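Long-range contacts in probable glutamine-binding lipoprotein GlnH (GLNBP) (Mycobacterium tuberculosis, PDB 6H20), which binds acidic amino acids such as aspartate, and here asparagine, as a solute-binding protein, and regulates protein kinase G activity to control glutamate metabolism: residues A104-A109 with V118-S123; V166-T171 with S187-A192. All coordinates share one frame; numbering follows the deposited sequence.

Contact 1. Residues A104-A109 with V118-S123. With ASN (asparagine), chain B.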
ATOM      1  N   ALA A 104       9.733  -0.209  -4.218  1.00 20.29           N
ATOM      2  CA  ALA A 104      10.893  -1.076  -4.115  1.00 22.24           C
ATOM      3  C   ALA A 104      11.833  -0.674  -2.989  1.00 26.34           C
ATOM      4  O   ALA A 104      12.770  -1.425  -2.706  1.00 31.73           O
ATOM      5  CB  ALA A 104      11.646  -1.065  -5.450  1.00 24.88           C
ATOM      6  N   GLU A 105      11.624   0.484  -2.356  1.00 24.20           N
ATOM      7  CA  GLU A 105      12.498   0.974  -1.291  1.00 23.88           C
ATOM      8  C   GLU A 105      11.876   0.917   0.098  1.00 24.23           C
ATOM      9  O   GLU A 105      12.521   1.341   1.063  1.00 26.10           O
ATOM     10  CB  GLU A 105      12.920   2.422  -1.576  1.00 27.57           C
ATOM     11  CG  GLU A 105      13.758   2.599  -2.837  1.00 27.94           C
ATOM     12  CD  GLU A 105      13.865   4.048  -3.311  1.00 30.64           C
ATOM     13  OE1 GLU A 105      12.970   4.872  -3.034  1.00 30.74           O
ATOM     14  OE2 GLU A 105      14.861   4.366  -3.996  1.00 36.49           O
ATOM     15  N   ARG A 106      10.638   0.436   0.230  1.00 20.54           N
ATOM     16  CA  ARG A 106       9.984   0.451   1.539  1.00 21.22           C
ATOM     17  C   ARG A 106      10.723  -0.410   2.557  1.00 23.43           C
ATOM     18  O   ARG A 106      10.909   0.006   3.703  1.00 24.89           O
ATOM     19  CB  ARG A 106       8.540  -0.033   1.405  1.00 19.05           C
ATOM     20  CG  ARG A 106       7.663   0.915   0.620  1.00 17.09           C
ATOM     21  CD  ARG A 106       6.260   0.306   0.382  1.00 18.35           C
ATOM     22  NE  ARG A 106       6.334  -0.812  -0.561  1.00 17.69           N
ATOM     23  CZ  ARG A 106       5.262  -1.407  -1.092  1.00 18.24           C
ATOM     24  NH1 ARG A 106       4.041  -0.998  -0.754  1.00 18.95           N
ATOM     25  NH2 ARG A 106       5.409  -2.406  -1.957  1.00 18.90           N
ATOM     26  N   VAL A 107      11.146  -1.615   2.164  1.00 22.19           N
ATOM     27  CA  VAL A 107      11.822  -2.495   3.115  1.00 23.09           C
ATOM     28  C   VAL A 107      13.187  -1.931   3.493  1.00 23.83           C
ATOM     29  O   VAL A 107      13.562  -1.912   4.675  1.00 24.35           O
ATOM     30  CB  VAL A 107      11.918  -3.931   2.566  1.00 25.98           C
ATOM     31  CG1 VAL A 107      12.963  -4.740   3.343  1.00 27.32           C
ATOM     32  CG2 VAL A 107      10.559  -4.605   2.630  1.00 25.17           C
ATOM     33  N   THR A 108      13.946  -1.449   2.504  1.00 26.02           N
ATOM     34  CA  THR A 108      15.294  -0.961   2.784  1.00 26.55           C
ATOM     35  C   THR A 108      15.274   0.241   3.717  1.00 25.26           C
ATOM     36  O   THR A 108      16.100   0.336   4.628  1.00 26.61           O
ATOM     37  CB  THR A 108      16.017  -0.619   1.480  1.00 29.78           C
ATOM     38  OG1 THR A 108      16.168  -1.810   0.702  1.00 40.71           O
ATOM     39  CG2 THR A 108      17.394  -0.056   1.779  1.00 35.95           C
ATOM     40  N   ALA A 109      14.340   1.172   3.520  1.00 25.51           N
ATOM     41  CA  ALA A 109      14.300   2.336   4.401  1.00 26.97           C
ATOM     42  C   ALA A 109      14.036   1.931   5.839  1.00 28.27           C
ATOM     43  O   ALA A 109      14.569   2.547   6.765  1.00 26.60           O
ATOM     44  CB  ALA A 109      13.249   3.330   3.920  1.00 25.76           C
ATOM     45  N   VAL A 118       6.568   3.181   7.571  1.00 15.67           N
ATOM     46  CA  VAL A 118       6.132   3.273   6.176  1.00 15.48           C
ATOM     47  C   VAL A 118       4.621   3.105   6.183  1.00 16.13           C
ATOM     48  O   VAL A 118       4.104   2.119   6.720  1.00 16.16           O
ATOM     49  CB  VAL A 118       6.789   2.192   5.305  1.00 17.80           C
ATOM     50  CG1 VAL A 118       6.108   2.106   3.934  1.00 17.80           C
ATOM     51  CG2 VAL A 118       8.284   2.471   5.127  1.00 19.24           C
ATOM     52  N   VAL A 119       3.910   4.075   5.630  1.00 15.68           N
ATOM     53  CA  VAL A 119       2.470   3.959   5.394  1.00 14.27           C
ATOM     54  C   VAL A 119       2.314   4.197   3.901  1.00 14.26           C
ATOM     55  O   VAL A 119       2.212   5.341   3.437  1.00 15.67           O
ATOM     56  CB  VAL A 119       1.632   4.941   6.218  1.00 15.70           C
ATOM     57  CG1 VAL A 119       0.150   4.553   6.149  1.00 15.07           C
ATOM     58  CG2 VAL A 119       2.089   4.965   7.689  1.00 15.95           C
ATOM     59  N   LYS A 120       2.391   3.111   3.133  1.00 14.18           N
ATOM     60  CA  LYS A 120       2.399   3.203   1.676  1.00 14.65           C
ATOM     61  C   LYS A 120       1.877   1.896   1.117  1.00 13.59           C
ATOM     62  O   LYS A 120       2.651   1.066   0.621  1.00 16.11           O
ATOM     63  CB  LYS A 120       3.811   3.503   1.155  1.00 18.93           C
ATOM     64  CG  LYS A 120       3.794   3.911  -0.325  1.00 21.27           C
ATOM     65  CD  LYS A 120       5.137   3.669  -0.988  1.00 22.62           C
ATOM     66  CE  LYS A 120       5.143   4.060  -2.468  1.00 27.45           C
ATOM     67  NZ  LYS A 120       3.903   3.705  -3.216  1.00 29.22           N
ATOM     68  N   THR A 121       0.562   1.713   1.231  1.00 13.42           N
ATOM     69  CA  THR A 121      -0.167   0.544   0.733  1.00 14.15           C
ATOM     70  C   THR A 121       0.617  -0.763   0.905  1.00 13.64           C
ATOM     71  O   THR A 121       0.705  -1.580  -0.008  1.00 16.36           O
ATOM     72  CB  THR A 121      -0.621   0.743  -0.731  1.00 14.43           C
ATOM     73  OG1 THR A 121       0.513   0.914  -1.607  1.00 15.97           O
ATOM     74  CG2 THR A 121      -1.530   1.969  -0.853  1.00 16.99           C
ATOM     75  N   MET A 122       1.198  -0.977   2.083  1.00 14.43           N
ATOM     76  CA  MET A 122       2.235  -2.000   2.195  1.00 14.80           C
ATOM     77  C   MET A 122       1.613  -3.322   2.619  1.00 17.31           C
ATOM     78  O   MET A 122       1.293  -3.521   3.797  1.00 16.15           O
ATOM     79  CB  MET A 122       3.345  -1.573   3.153  1.00 14.50           C
ATOM     80  CG  MET A 122       4.589  -2.423   2.999  1.00 15.15           C
ATOM     81  SD  MET A 122       5.919  -1.744   3.979  1.00 18.34           S
ATOM     82  CE  MET A 122       7.211  -2.908   3.576  1.00 18.31           C
ATOM     83  N   SER A 123       1.452  -4.236   1.659  1.00 14.75           N
ATOM     84  CA  SER A 123       0.875  -5.540   1.971  1.00 14.73           C
ATOM     85  C   SER A 123       1.767  -6.322   2.924  1.00 15.20           C
ATOM     86  O   SER A 123       2.990  -6.400   2.756  1.00 16.23           O
ATOM     87  CB  SER A 123       0.674  -6.359   0.704  1.00 16.91           C
ATOM     88  OG  SER A 123      -0.276  -5.722  -0.117  1.00 14.88           O
TER
HETATM   89  N   ASN B 401       0.103  -3.411  -1.944  1.00 15.01           N
HETATM   90  CA  ASN B 401       1.035  -3.878  -2.969  1.00 14.26           C
HETATM   91  C   ASN B 401       2.394  -4.128  -2.338  1.00 15.65           C
HETATM   92  O   ASN B 401       3.396  -4.307  -3.055  1.00 14.72           O
HETATM   93  CB  ASN B 401       1.145  -2.865  -4.109  1.00 15.45           C
HETATM   94  CG  ASN B 401       1.810  -1.578  -3.687  1.00 16.10           C
HETATM   95  OD1 ASN B 401       1.931  -1.267  -2.506  1.00 17.19           O
HETATM   96  ND2 ASN B 401       2.283  -0.836  -4.661  1.00 15.55           N
HETATM   97  OXT ASN B 401       2.477  -4.146  -1.091  1.00 15.29           O
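With CG anti to its carbonyl carbon (chi1 -67°) and a single bend at chi3 (-70°), Arg106 leaves the first turn of helix 106-111 and carries its guanidinium to the loop 118-123. Three side chains pack on its stem. The Val118 CG1 methyl meets Arg106 CG at 3.8 Å, and Lys120 crosses at about a right angle, CD to CD. Met122, extended beyond CG, runs back along the arginine: its CG lies over one face of the guanidinium, and its CE lies 3.8 Å from Arg106 CB and also reaches Val107 CG2. At the tip, NH1 of Arg106 donates to Lys120 O at 2.8 Å, nearly along the C=O axis and in the guanidinium plane, and also to the asparagine OD1. Arg106 NH2 donates to the asparagine O at 3.0 Å, and NE is hydrogen-bonded to Ala103 O. The loop grips the same ligand: Thr121 O accepts its N at 2.7 Å, Thr121 OG1 donates to OD1, and Ser123 N donates to OXT at 2.9 Å. Lys120 turns its NZ to a salt bridge with Asp58. Arg106 thus reads carboxylate and side-chain oxygen together, and its charge, beside that of Arg128, probably favours anionic groups here.

Contact 2. Residues V166-T171 with S187-A192; sequences VARGTT and SVVNWA. With ASN (asparagine), chain B.
The methyl of Ala167 is the bump under the indole of Trp191: it sits over the face of the six-membered ring, a CH-pi contact 4.0 Å from the centroid, while Trp191 CH2 packs on Val166 CB at 3.9 Å. On the other flank, chi1 of -75° lays Arg168 CG on the Ser187 hydroxymethyl, and the bend at chi3 (-70°) brings the guanidinium back, so that NH1 gives Ser187 OG an in-plane bond of 2.9 Å and one guanidinium face lies over the Val188 carbonyl carbon. Arg168 NH2 abuts the Val189 CG2 methyl and bonds to Gly6 O. Between these flanks the parallel strand ends are stitched by Val188 N to Val166 O (3.0 Å) and Arg168 N to Val188 O (2.8 Å). A water bridges Arg168 O and Val189 O. Gly169 fits the type II turn from Ala167 to Thr170, its phi of 84° suiting glycine. Thr170 OG1 donates to Ala167 O and caps the following helix, whose Thr171 N holds the asparagine O at 2.9 Å. The ligand ND2 lies at the indole edge. Such a site, at the carboxyl ends of the parallel strands of a beta-alpha-beta unit, is characteristic of the solute-binding fold.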
ATOM      1  N   VAL A 166       3.145  -3.097 -14.098  1.00 17.25           N
ATOM      2  CA  VAL A 166       3.255  -3.235 -12.647  1.00 15.69           C
ATOM      3  C   VAL A 166       4.412  -2.375 -12.167  1.00 14.35           C
ATOM      4  O   VAL A 166       5.403  -2.186 -12.876  1.00 18.09           O
ATOM      5  CB  VAL A 166       3.474  -4.693 -12.178  1.00 18.60           C
ATOM      6  CG1 VAL A 166       2.206  -5.512 -12.376  1.00 21.42           C
ATOM      7  CG2 VAL A 166       4.663  -5.293 -12.896  1.00 22.24           C
ATOM      8  N   ALA A 167       4.304  -1.879 -10.943  1.00 14.86           N
ATOM      9  CA  ALA A 167       5.436  -1.182 -10.348  1.00 16.38           C
ATOM     10  C   ALA A 167       6.437  -2.186  -9.795  1.00 17.44           C
ATOM     11  O   ALA A 167       6.061  -3.236  -9.262  1.00 16.22           O
ATOM     12  CB  ALA A 167       4.974  -0.246  -9.232  1.00 16.55           C
ATOM     13  N   ARG A 168       7.720  -1.863  -9.926  1.00 16.16           N
ATOM     14  CA  ARG A 168       8.748  -2.739  -9.397  1.00 16.60           C
ATOM     15  C   ARG A 168       8.661  -2.776  -7.872  1.00 16.31           C
ATOM     16  O   ARG A 168       8.251  -1.806  -7.226  1.00 19.46           O
ATOM     17  CB  ARG A 168      10.128  -2.269  -9.874  1.00 17.90           C
ATOM     18  CG  ARG A 168      10.378  -2.617 -11.341  1.00 20.52           C
ATOM     19  CD  ARG A 168      11.802  -2.313 -11.797  1.00 23.58           C
ATOM     20  NE  ARG A 168      12.080  -0.880 -11.875  1.00 24.57           N
ATOM     21  CZ  ARG A 168      11.701  -0.087 -12.874  1.00 27.04           C
ATOM     22  NH1 ARG A 168      10.997  -0.569 -13.893  1.00 24.69           N
ATOM     23  NH2 ARG A 168      12.025   1.207 -12.849  1.00 29.47           N
ATOM     24  N   GLY A 169       8.989  -3.931  -7.302  1.00 18.26           N
ATOM     25  CA  GLY A 169       9.031  -4.031  -5.853  1.00 17.83           C
ATOM     26  C   GLY A 169       7.696  -4.315  -5.213  1.00 18.79           C
ATOM     27  O   GLY A 169       7.538  -4.105  -4.001  1.00 21.28           O
ATOM     28  N   THR A 170       6.721  -4.793  -5.977  1.00 16.45           N
ATOM     29  CA  THR A 170       5.375  -4.958  -5.448  1.00 15.42           C
ATOM     30  C   THR A 170       4.953  -6.418  -5.456  1.00 14.67           C
ATOM     31  O   THR A 170       5.461  -7.242  -6.226  1.00 17.51           O
ATOM     32  CB  THR A 170       4.355  -4.153  -6.266  1.00 15.46           C
ATOM     33  OG1 THR A 170       4.334  -4.631  -7.624  1.00 15.89           O
ATOM     34  CG2 THR A 170       4.678  -2.662  -6.227  1.00 15.63           C
ATOM     35  N   THR A 171       3.984  -6.730  -4.592  1.00 14.64           N
ATOM     36  CA  THR A 171       3.363  -8.046  -4.637  1.00 16.31           C
ATOM     37  C   THR A 171       2.622  -8.235  -5.944  1.00 16.72           C
ATOM     38  O   THR A 171       2.459  -9.375  -6.397  1.00 18.03           O
ATOM     39  CB  THR A 171       2.339  -8.176  -3.506  1.00 15.19           C
ATOM     40  OG1 THR A 171       1.381  -7.115  -3.625  1.00 15.74           O
ATOM     41  CG2 THR A 171       3.018  -8.145  -2.105  1.00 18.17           C
ATOM     42  N   SER A 187       7.397  -2.953 -16.415  1.00 18.25           N
ATOM     43  CA  SER A 187       7.523  -2.481 -15.045  1.00 17.54           C
ATOM     44  C   SER A 187       7.930  -1.012 -15.013  1.00 17.07           C
ATOM     45  O   SER A 187       8.590  -0.513 -15.930  1.00 18.75           O
ATOM     46  CB  SER A 187       8.463  -3.360 -14.210  1.00 18.97           C
ATOM     47  OG  SER A 187       9.833  -3.175 -14.547  1.00 21.66           O
ATOM     48  N   VAL A 188       7.506  -0.324 -13.953  1.00 16.51           N
ATOM     49  CA  VAL A 188       7.718   1.112 -13.776  1.00 22.38           C
ATOM     50  C   VAL A 188       8.072   1.389 -12.317  1.00 23.43           C
ATOM     51  O   VAL A 188       8.032   0.502 -11.465  1.00 19.25           O
ATOM     52  CB  VAL A 188       6.483   1.937 -14.188  1.00 23.97           C
ATOM     53  CG1 VAL A 188       6.207   1.783 -15.691  1.00 21.98           C
ATOM     54  CG2 VAL A 188       5.284   1.527 -13.342  1.00 22.54           C
ATOM     55  N   VAL A 189       8.396   2.651 -12.026  1.00 23.35           N
ATOM     56  CA  VAL A 189       8.719   3.036 -10.651  1.00 21.26           C
ATOM     57  C   VAL A 189       7.466   3.090  -9.786  1.00 22.32           C
ATOM     58  O   VAL A 189       7.450   2.576  -8.660  1.00 21.66           O
ATOM     59  CB  VAL A 189       9.474   4.376 -10.622  1.00 22.19           C
ATOM     60  CG1 VAL A 189       9.699   4.812  -9.171  1.00 27.17           C
ATOM     61  CG2 VAL A 189      10.788   4.252 -11.348  1.00 28.41           C
ATOM     62  N   ASN A 190       6.407   3.740 -10.269  1.00 23.15           N
ATOM     63  CA  ASN A 190       5.224   3.916  -9.442  1.00 22.17           C
ATOM     64  C   ASN A 190       3.958   3.772 -10.280  1.00 20.53           C
ATOM     65  O   ASN A 190       3.995   3.767 -11.514  1.00 20.71           O
ATOM     66  CB  ASN A 190       5.272   5.210  -8.614  1.00 28.29           C
ATOM     67  CG  ASN A 190       5.260   6.448  -9.469  1.00 28.10           C
ATOM     68  OD1 ASN A 190       4.370   6.637 -10.295  1.00 33.56           O
ATOM     69  ND2 ASN A 190       6.260   7.302  -9.282  1.00 36.28           N
ATOM     70  N   TRP A 191       2.826   3.640  -9.582  1.00 21.58           N
ATOM     71  CA  TRP A 191       1.574   3.326 -10.263  1.00 21.59           C
ATOM     72  C   TRP A 191       1.091   4.461 -11.155  1.00 22.93           C
ATOM     73  O   TRP A 191       0.424   4.201 -12.162  1.00 19.64           O
ATOM     74  CB  TRP A 191       0.511   2.909  -9.250  1.00 23.10           C
ATOM     75  CG  TRP A 191       0.886   1.613  -8.627  1.00 18.86           C
ATOM     76  CD1 TRP A 191       1.304   1.414  -7.342  1.00 22.00           C
ATOM     77  CD2 TRP A 191       0.941   0.336  -9.275  1.00 17.31           C
ATOM     78  NE1 TRP A 191       1.590   0.088  -7.150  1.00 18.82           N
ATOM     79  CE2 TRP A 191       1.378  -0.599  -8.310  1.00 17.11           C
ATOM     80  CE3 TRP A 191       0.648  -0.117 -10.567  1.00 17.50           C
ATOM     81  CZ2 TRP A 191       1.554  -1.943  -8.605  1.00 17.57           C
ATOM     82  CZ3 TRP A 191       0.816  -1.458 -10.866  1.00 15.45           C
ATOM     83  CH2 TRP A 191       1.267  -2.366  -9.878  1.00 15.56           C
ATOM     84  N   ALA A 192       1.428   5.710 -10.821  1.00 20.87           N
ATOM     85  CA  ALA A 192       1.057   6.812 -11.704  1.00 21.57           C
ATOM     86  C   ALA A 192       1.700   6.644 -13.074  1.00 20.59           C
ATOM     87  O   ALA A 192       1.122   7.066 -14.088  1.00 19.25           O
ATOM     88  CB  ALA A 192       1.460   8.140 -11.069  1.00 22.46           C
TER
HETATM   89  N   ASN B 401       0.103  -3.411  -1.944  1.00 15.01           N
HETATM   90  CA  ASN B 401       1.035  -3.878  -2.969  1.00 14.26           C
HETATM   91  C   ASN B 401       2.394  -4.128  -2.338  1.00 15.65           C
HETATM   92  O   ASN B 401       3.396  -4.307  -3.055  1.00 14.72           O
HETATM   93  CB  ASN B 401       1.145  -2.865  -4.109  1.00 15.45           C
HETATM   94  CG  ASN B 401       1.810  -1.578  -3.687  1.00 16.10           C
HETATM   95  OD1 ASN B 401       1.931  -1.267  -2.506  1.00 17.19           O
HETATM   96  ND2 ASN B 401       2.283  -0.836  -4.661  1.00 15.55           N
HETATM   97  OXT ASN B 401       2.477  -4.146  -1.091  1.00 15.29           O
HETATM   98  O   HOH W   1       9.067   0.751  -7.331  1.00 28.86           O

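In the fold
Contact 1 closes before contact 2 opens along the chain, and their centres lie 12 Å apart with the bound asparagine touching both. Contact 1 joins helix 106-111 to the loop after strand 117-118, a strand that pairs in parallel with strand 53-57; contact 2 belongs to the unit of strands 163-167 and 184-188 with helix 171-176. This matches the two-lobed periplasmic-binding-protein fold, the ligand lying between the lobes. The two contacts meet directly as well: Ala104 CB packs on Gly169 CA, and Ser123 CB faces Thr171 CG2. Such touching around the ligand is consistent with a closed, ligand-bound form in which both lobes share the amino acid.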